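Local coordinates for protein tetraacyldisaccharide 4'-kinase (Aquifex aeolicus, PDB 4EHX) that probably transfers the gamma-phosphate of ATP to the 4'-position of a tetraacyldisaccharide 1-phosphate, giving lipid IVA in lipid A biosynthesis, at residues D263-T277 with D281-L294. Sequence-based numbering, arbitrary orientation.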
loop_
_atom_site.group_PDB
_atom_site.type_symbol
_atom_site.label_atom_id
_atom_site.label_comp_id
_atom_site.label_asym_id
_atom_site.label_seq_id
_atom_site.Cartn_x
_atom_site.Cartn_y
_atom_site.Cartn_z
ATOM N N ASP A 263 -6.383 -18.253 7.481
ATOM C CA ASP A 263 -7.240 -17.335 8.224
ATOM C C ASP A 263 -7.025 -17.476 9.733
ATOM O O ASP A 263 -7.789 -16.936 10.534
ATOM C CB ASP A 263 -8.716 -17.548 7.853
ATOM C CG ASP A 263 -9.297 -18.836 8.425
ATOM O OD1 ASP A 263 -8.523 -19.755 8.770
ATOM O OD2 ASP A 263 -10.540 -18.926 8.520
ATOM N N TYR A 264 -5.973 -18.200 10.105
ATOM C CA TYR A 264 -5.597 -18.394 11.505
ATOM C C TYR A 264 -6.761 -18.818 12.391
ATOM O O TYR A 264 -6.935 -18.307 13.498
ATOM C CB TYR A 264 -4.898 -17.149 12.060
ATOM C CG TYR A 264 -3.559 -16.924 11.407
ATOM C CD1 TYR A 264 -2.411 -17.521 11.916
ATOM C CD2 TYR A 264 -3.446 -16.147 10.259
ATOM C CE1 TYR A 264 -1.183 -17.337 11.308
ATOM C CE2 TYR A 264 -2.223 -15.956 9.645
ATOM C CZ TYR A 264 -1.096 -16.553 10.175
ATOM O OH TYR A 264 0.125 -16.369 9.573
ATOM N N SER A 265 -7.548 -19.765 11.894
ATOM C CA SER A 265 -8.645 -20.333 12.664
ATOM C C SER A 265 -8.113 -21.357 13.660
ATOM O O SER A 265 -8.707 -21.575 14.714
ATOM C CB SER A 265 -9.683 -20.970 11.734
ATOM O OG SER A 265 -9.072 -21.841 10.796
ATOM N N ASP A 266 -6.980 -21.969 13.322
ATOM C CA ASP A 266 -6.378 -23.003 14.162
ATOM C C ASP A 266 -5.103 -22.549 14.873
ATOM O O ASP A 266 -4.373 -23.376 15.424
ATOM C CB ASP A 266 -6.081 -24.261 13.339
ATOM C CG ASP A 266 -7.292 -25.168 13.193
ATOM O OD1 ASP A 266 -8.427 -24.651 13.127
ATOM O OD2 ASP A 266 -7.106 -26.403 13.146
ATOM N N PHE A 267 -4.828 -21.247 14.866
ATOM C CA PHE A 267 -3.623 -20.732 15.521
ATOM C C PHE A 267 -3.731 -20.783 17.052
ATOM O O PHE A 267 -4.687 -20.256 17.635
ATOM C CB PHE A 267 -3.294 -19.314 15.051
ATOM C CG PHE A 267 -1.974 -18.810 15.553
ATOM C CD1 PHE A 267 -0.790 -19.383 15.115
ATOM C CD2 PHE A 267 -1.915 -17.779 16.474
ATOM C CE1 PHE A 267 0.425 -18.937 15.582
ATOM C CE2 PHE A 267 -0.698 -17.323 16.942
ATOM C CZ PHE A 267 0.473 -17.904 16.495
ATOM N N THR A 268 -2.752 -21.424 17.690
ATOM C CA THR A 268 -2.765 -21.618 19.139
ATOM C C THR A 268 -1.419 -21.260 19.769
ATOM O O THR A 268 -0.544 -22.105 19.910
ATOM C CB THR A 268 -3.134 -23.059 19.509
ATOM O OG1 THR A 268 -4.322 -23.450 18.802
ATOM C CG2 THR A 268 -3.380 -23.167 20.989
ATOM N N PRO A 269 -1.256 -19.991 20.150
ATOM C CA PRO A 269 -0.008 -19.507 20.748
ATOM C C PRO A 269 0.139 -19.917 22.217
ATOM O O PRO A 269 -0.849 -20.236 22.885
ATOM C CB PRO A 269 -0.126 -17.984 20.625
ATOM C CG PRO A 269 -1.580 -17.718 20.590
ATOM C CD PRO A 269 -2.200 -18.895 19.878
ATOM N N GLU A 270 1.380 -19.908 22.690
ATOM C CA GLU A 270 1.707 -20.267 24.069
ATOM C C GLU A 270 1.742 -19.030 24.955
ATOM O O GLU A 270 2.387 -18.041 24.620
ATOM C CB GLU A 270 3.087 -20.908 24.123
ATOM C CG GLU A 270 3.248 -22.164 23.306
ATOM C CD GLU A 270 4.665 -22.696 23.377
ATOM O OE1 GLU A 270 5.173 -23.163 22.338
ATOM O OE2 GLU A 270 5.267 -22.633 24.475
ATOM N N GLU A 271 1.032 -19.092 26.074
ATOM C CA GLU A 271 1.092 -18.060 27.097
ATOM C C GLU A 271 2.542 -17.856 27.506
ATOM O O GLU A 271 3.267 -18.826 27.766
ATOM C CB GLU A 271 0.267 -18.498 28.314
ATOM C CG GLU A 271 0.041 -17.420 29.364
ATOM C CD GLU A 271 -0.742 -17.922 30.577
ATOM O OE1 GLU A 271 -1.135 -17.080 31.413
ATOM O OE2 GLU A 271 -0.958 -19.147 30.708
ATOM N N GLY A 272 2.975 -16.602 27.561
ATOM C CA GLY A 272 4.312 -16.308 28.042
ATOM C C GLY A 272 5.373 -16.182 26.963
ATOM O O GLY A 272 6.491 -15.745 27.243
ATOM N N GLU A 273 5.046 -16.566 25.733
ATOM C CA GLU A 273 5.996 -16.398 24.634
ATOM C C GLU A 273 5.651 -15.138 23.848
ATOM O O GLU A 273 4.510 -14.665 23.882
ATOM C CB GLU A 273 6.015 -17.620 23.706
ATOM C CG GLU A 273 6.396 -18.934 24.382
ATOM C CD GLU A 273 7.897 -19.083 24.615
ATOM O OE1 GLU A 273 8.678 -18.392 23.932
ATOM O OE2 GLU A 273 8.297 -19.897 25.482
ATOM N N ILE A 274 6.645 -14.597 23.149
ATOM C CA ILE A 274 6.442 -13.457 22.266
ATOM C C ILE A 274 6.545 -13.883 20.813
ATOM O O ILE A 274 7.465 -14.601 20.438
ATOM C CB ILE A 274 7.473 -12.348 22.521
ATOM C CG1 ILE A 274 7.355 -11.855 23.966
ATOM C CG2 ILE A 274 7.280 -11.198 21.511
ATOM C CD1 ILE A 274 8.397 -10.826 24.350
ATOM N N TYR A 275 5.586 -13.438 20.004
ATOM C CA TYR A 275 5.554 -13.782 18.589
ATOM C C TYR A 275 5.714 -12.543 17.724
ATOM O O TYR A 275 5.230 -11.457 18.067
ATOM C CB TYR A 275 4.240 -14.481 18.215
ATOM C CG TYR A 275 4.013 -15.782 18.948
ATOM C CD1 TYR A 275 3.505 -15.793 20.234
ATOM C CD2 TYR A 275 4.318 -16.996 18.351
ATOM C CE1 TYR A 275 3.308 -16.990 20.919
ATOM C CE2 TYR A 275 4.124 -18.191 19.021
ATOM C CZ TYR A 275 3.620 -18.180 20.305
ATOM O OH TYR A 275 3.431 -19.370 20.954
ATOM N N LEU A 276 6.388 -12.726 16.596
ATOM C CA LEU A 276 6.465 -11.706 15.554
ATOM C C LEU A 276 5.898 -12.268 14.266
ATOM O O LEU A 276 6.158 -13.418 13.917
ATOM C CB LEU A 276 7.913 -11.262 15.325
ATOM C CG LEU A 276 8.573 -10.619 16.542
ATOM C CD1 LEU A 276 9.930 -10.039 16.168
ATOM C CD2 LEU A 276 7.654 -9.547 17.116
ATOM N N THR A 277 5.111 -11.457 13.570
ATOM C CA THR A 277 4.543 -11.856 12.293
ATOM C C THR A 277 4.376 -10.599 11.443
ATOM O O THR A 277 4.860 -9.524 11.824
ATOM C CB THR A 277 3.198 -12.595 12.472
ATOM O OG1 THR A 277 2.731 -13.065 11.201
ATOM C CG2 THR A 277 2.139 -11.668 13.108
ATOM N N ASP A 281 -0.799 -10.704 8.505
ATOM C CA ASP A 281 -1.166 -11.817 9.382
ATOM C C ASP A 281 -1.774 -11.303 10.685
ATOM O O ASP A 281 -2.737 -11.864 11.218
ATOM C CB ASP A 281 0.062 -12.666 9.702
ATOM C CG ASP A 281 0.560 -13.439 8.504
ATOM O OD1 ASP A 281 -0.144 -14.378 8.081
ATOM O OD2 ASP A 281 1.653 -13.116 7.998
ATOM N N LEU A 282 -1.206 -10.217 11.187
ATOM C CA LEU A 282 -1.581 -9.702 12.494
ATOM C C LEU A 282 -3.060 -9.326 12.563
ATOM O O LEU A 282 -3.661 -9.399 13.628
ATOM C CB LEU A 282 -0.694 -8.508 12.854
ATOM C CG LEU A 282 -0.846 -7.881 14.240
ATOM C CD1 LEU A 282 -0.481 -8.878 15.367
ATOM C CD2 LEU A 282 0.009 -6.630 14.313
ATOM N N ILE A 283 -3.653 -8.925 11.438
ATOM C CA ILE A 283 -5.048 -8.480 11.463
ATOM C C ILE A 283 -5.986 -9.615 11.872
ATOM O O ILE A 283 -7.102 -9.365 12.319
ATOM C CB ILE A 283 -5.524 -7.855 10.125
ATOM C CG1 ILE A 283 -5.337 -8.829 8.965
ATOM C CG2 ILE A 283 -4.804 -6.549 9.850
ATOM C CD1 ILE A 283 -5.882 -8.310 7.638
ATOM N N LYS A 284 -5.517 -10.853 11.745
ATOM C CA LYS A 284 -6.346 -12.019 12.036
ATOM C C LYS A 284 -6.112 -12.536 13.446
ATOM O O LYS A 284 -6.711 -13.527 13.861
ATOM C CB LYS A 284 -6.081 -13.130 11.015
ATOM C CG LYS A 284 -6.439 -12.744 9.589
ATOM C CD LYS A 284 -5.373 -13.206 8.613
ATOM C CE LYS A 284 -5.660 -12.709 7.205
ATOM N NZ LYS A 284 -6.953 -13.238 6.696
ATOM N N LEU A 285 -5.242 -11.853 14.185
ATOM C CA LEU A 285 -4.839 -12.298 15.513
ATOM C C LEU A 285 -5.015 -11.208 16.563
ATOM O O LEU A 285 -4.295 -11.172 17.564
ATOM C CB LEU A 285 -3.386 -12.764 15.493
ATOM C CG LEU A 285 -3.115 -13.986 14.619
ATOM C CD1 LEU A 285 -1.624 -14.172 14.416
ATOM C CD2 LEU A 285 -3.739 -15.219 15.267
ATOM N N GLN A 286 -5.971 -10.316 16.346
ATOM C CA GLN A 286 -6.172 -9.234 17.303
ATOM C C GLN A 286 -6.662 -9.790 18.630
ATOM O O GLN A 286 -7.454 -10.734 18.667
ATOM C CB GLN A 286 -7.148 -8.197 16.745
ATOM C CG GLN A 286 -6.663 -7.610 15.421
ATOM C CD GLN A 286 -7.659 -6.654 14.809
ATOM O OE1 GLN A 286 -8.194 -5.779 15.490
ATOM N NE2 GLN A 286 -7.919 -6.820 13.519
ATOM N N GLY A 287 -6.187 -9.219 19.727
ATOM C CA GLY A 287 -6.565 -9.742 21.026
ATOM C C GLY A 287 -5.480 -10.615 21.621
ATOM O O GLY A 287 -5.278 -10.605 22.835
ATOM N N TYR A 288 -4.783 -11.378 20.781
ATOM C CA TYR A 288 -3.573 -12.045 21.247
ATOM C C TYR A 288 -2.559 -10.955 21.546
ATOM O O TYR A 288 -2.002 -10.337 20.643
ATOM C CB TYR A 288 -3.033 -13.044 20.212
ATOM C CG TYR A 288 -3.752 -14.375 20.241
ATOM C CD1 TYR A 288 -3.716 -15.185 21.379
ATOM C CD2 TYR A 288 -4.464 -14.821 19.144
ATOM C CE1 TYR A 288 -4.384 -16.400 21.410
ATOM C CE2 TYR A 288 -5.127 -16.026 19.161
ATOM C CZ TYR A 288 -5.080 -16.817 20.290
ATOM O OH TYR A 288 -5.752 -18.019 20.280
ATOM N N GLU A 289 -2.330 -10.712 22.822
ATOM C CA GLU A 289 -1.546 -9.567 23.225
ATOM C C GLU A 289 -0.059 -9.868 23.273
ATOM O O GLU A 289 0.742 -9.006 23.621
ATOM C CB GLU A 289 -2.077 -9.021 24.555
ATOM C CG GLU A 289 -3.413 -8.297 24.372
ATOM C CD GLU A 289 -4.326 -8.391 25.580
ATOM O OE1 GLU A 289 -5.548 -8.189 25.399
ATOM O OE2 GLU A 289 -3.828 -8.662 26.698
ATOM N N ASN A 290 0.315 -11.090 22.903
ATOM C CA ASN A 290 1.731 -11.434 22.841
ATOM C C ASN A 290 2.249 -11.563 21.400
ATOM O O ASN A 290 3.319 -12.117 21.175
ATOM C CB ASN A 290 2.048 -12.694 23.678
ATOM C CG ASN A 290 1.286 -13.949 23.203
ATOM O OD1 ASN A 290 0.246 -13.860 22.539
ATOM N ND2 ASN A 290 1.807 -15.126 23.560
ATOM N N VAL A 291 1.494 -11.019 20.443
ATOM C CA VAL A 291 1.813 -11.121 19.015
ATOM C C VAL A 291 1.982 -9.728 18.420
ATOM O O VAL A 291 1.103 -8.887 18.582
ATOM C CB VAL A 291 0.692 -11.850 18.265
ATOM C CG1 VAL A 291 1.006 -11.954 16.783
ATOM C CG2 VAL A 291 0.449 -13.232 18.882
ATOM N N PHE A 292 3.104 -9.498 17.734
ATOM C CA PHE A 292 3.479 -8.174 17.238
ATOM C C PHE A 292 3.958 -8.216 15.789
ATOM O O PHE A 292 4.335 -9.274 15.278
ATOM C CB PHE A 292 4.614 -7.598 18.099
ATOM C CG PHE A 292 4.296 -7.544 19.566
ATOM C CD1 PHE A 292 4.489 -8.654 20.372
ATOM C CD2 PHE A 292 3.794 -6.386 20.135
ATOM C CE1 PHE A 292 4.181 -8.610 21.721
ATOM C CE2 PHE A 292 3.491 -6.333 21.487
ATOM C CZ PHE A 292 3.680 -7.449 22.278
ATOM N N ALA A 293 3.952 -7.052 15.142
ATOM C CA ALA A 293 4.554 -6.880 13.823
ATOM C C ALA A 293 5.632 -5.798 13.899
ATOM O O ALA A 293 5.677 -5.025 14.848
ATOM C CB ALA A 293 3.486 -6.511 12.774
ATOM N N LEU A 294 6.515 -5.759 12.912
ATOM C CA LEU A 294 7.521 -4.719 12.869
ATOM C C LEU A 294 6.907 -3.442 12.294
ATOM O O LEU A 294 6.047 -3.488 11.411
ATOM C CB LEU A 294 8.706 -5.165 12.024
ATOM C CG LEU A 294 9.329 -6.516 12.386
ATOM C CD1 LEU A 294 10.444 -6.872 11.407
ATOM C CD2 LEU A 294 9.846 -6.505 13.811
HETATM O O HOH W 1 6.379 -7.473 10.747
#
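Tyr264 gives its phenol hydrogen to Asp281: OH lies 2.5 Å from OD1, reaching it from above the carboxylate plane, with ring and carboxylate nearly perpendicular (85°). Lys284 CD comes to the edge of the same ring, 3.9 Å from Tyr264 CD2, and Leu285 CD1 sits over one face near the rim. The other methyl, Leu285 CD2, packs 3.4 Å from Phe267 CD2. Pro269 CG lies over the face of the Tyr288 ring, 3.6 Å from its centroid, a CH-pi contact.

Asn290 ties the loop to the strands. Its CG stands between backbone N and carbonyl carbon (chi1 61°), which turns ND2 back to Glu273 O at 2.8 Å, a bent bond (138° at the hydrogen). The amide also meets the Tyr275 ring edge, while Tyr275 OH accepts Glu270 N at 2.7 Å. Parallel pairing of 275-277 with 291-294 follows: Asn290 O takes Tyr275 N, Tyr275 O takes Phe292 N, and Phe292 O takes Thr277 N, each at 2.9 Å. A water then bridges Thr277 O and Leu294 N.

In the second shell, Gly234 N and Thr278 OG1 bind Asp281 OD2, and Phe232 O receives Thr277 OG1. Strand 275-277 lies between parallel neighbours 229-233, bonded through Leu276, and 291-300, reached through the short helix 279-282. A phenylalanine in place of Tyr264 would probably leave the buried Asp281 OD1 without its phenol donor. With both oxygens engaged, this carboxylate joins the 263-277 loop, helix 279-282 and the loop after strand 229-233; apolar packing, the Asn290 amide bond and strand pairing hold the rest.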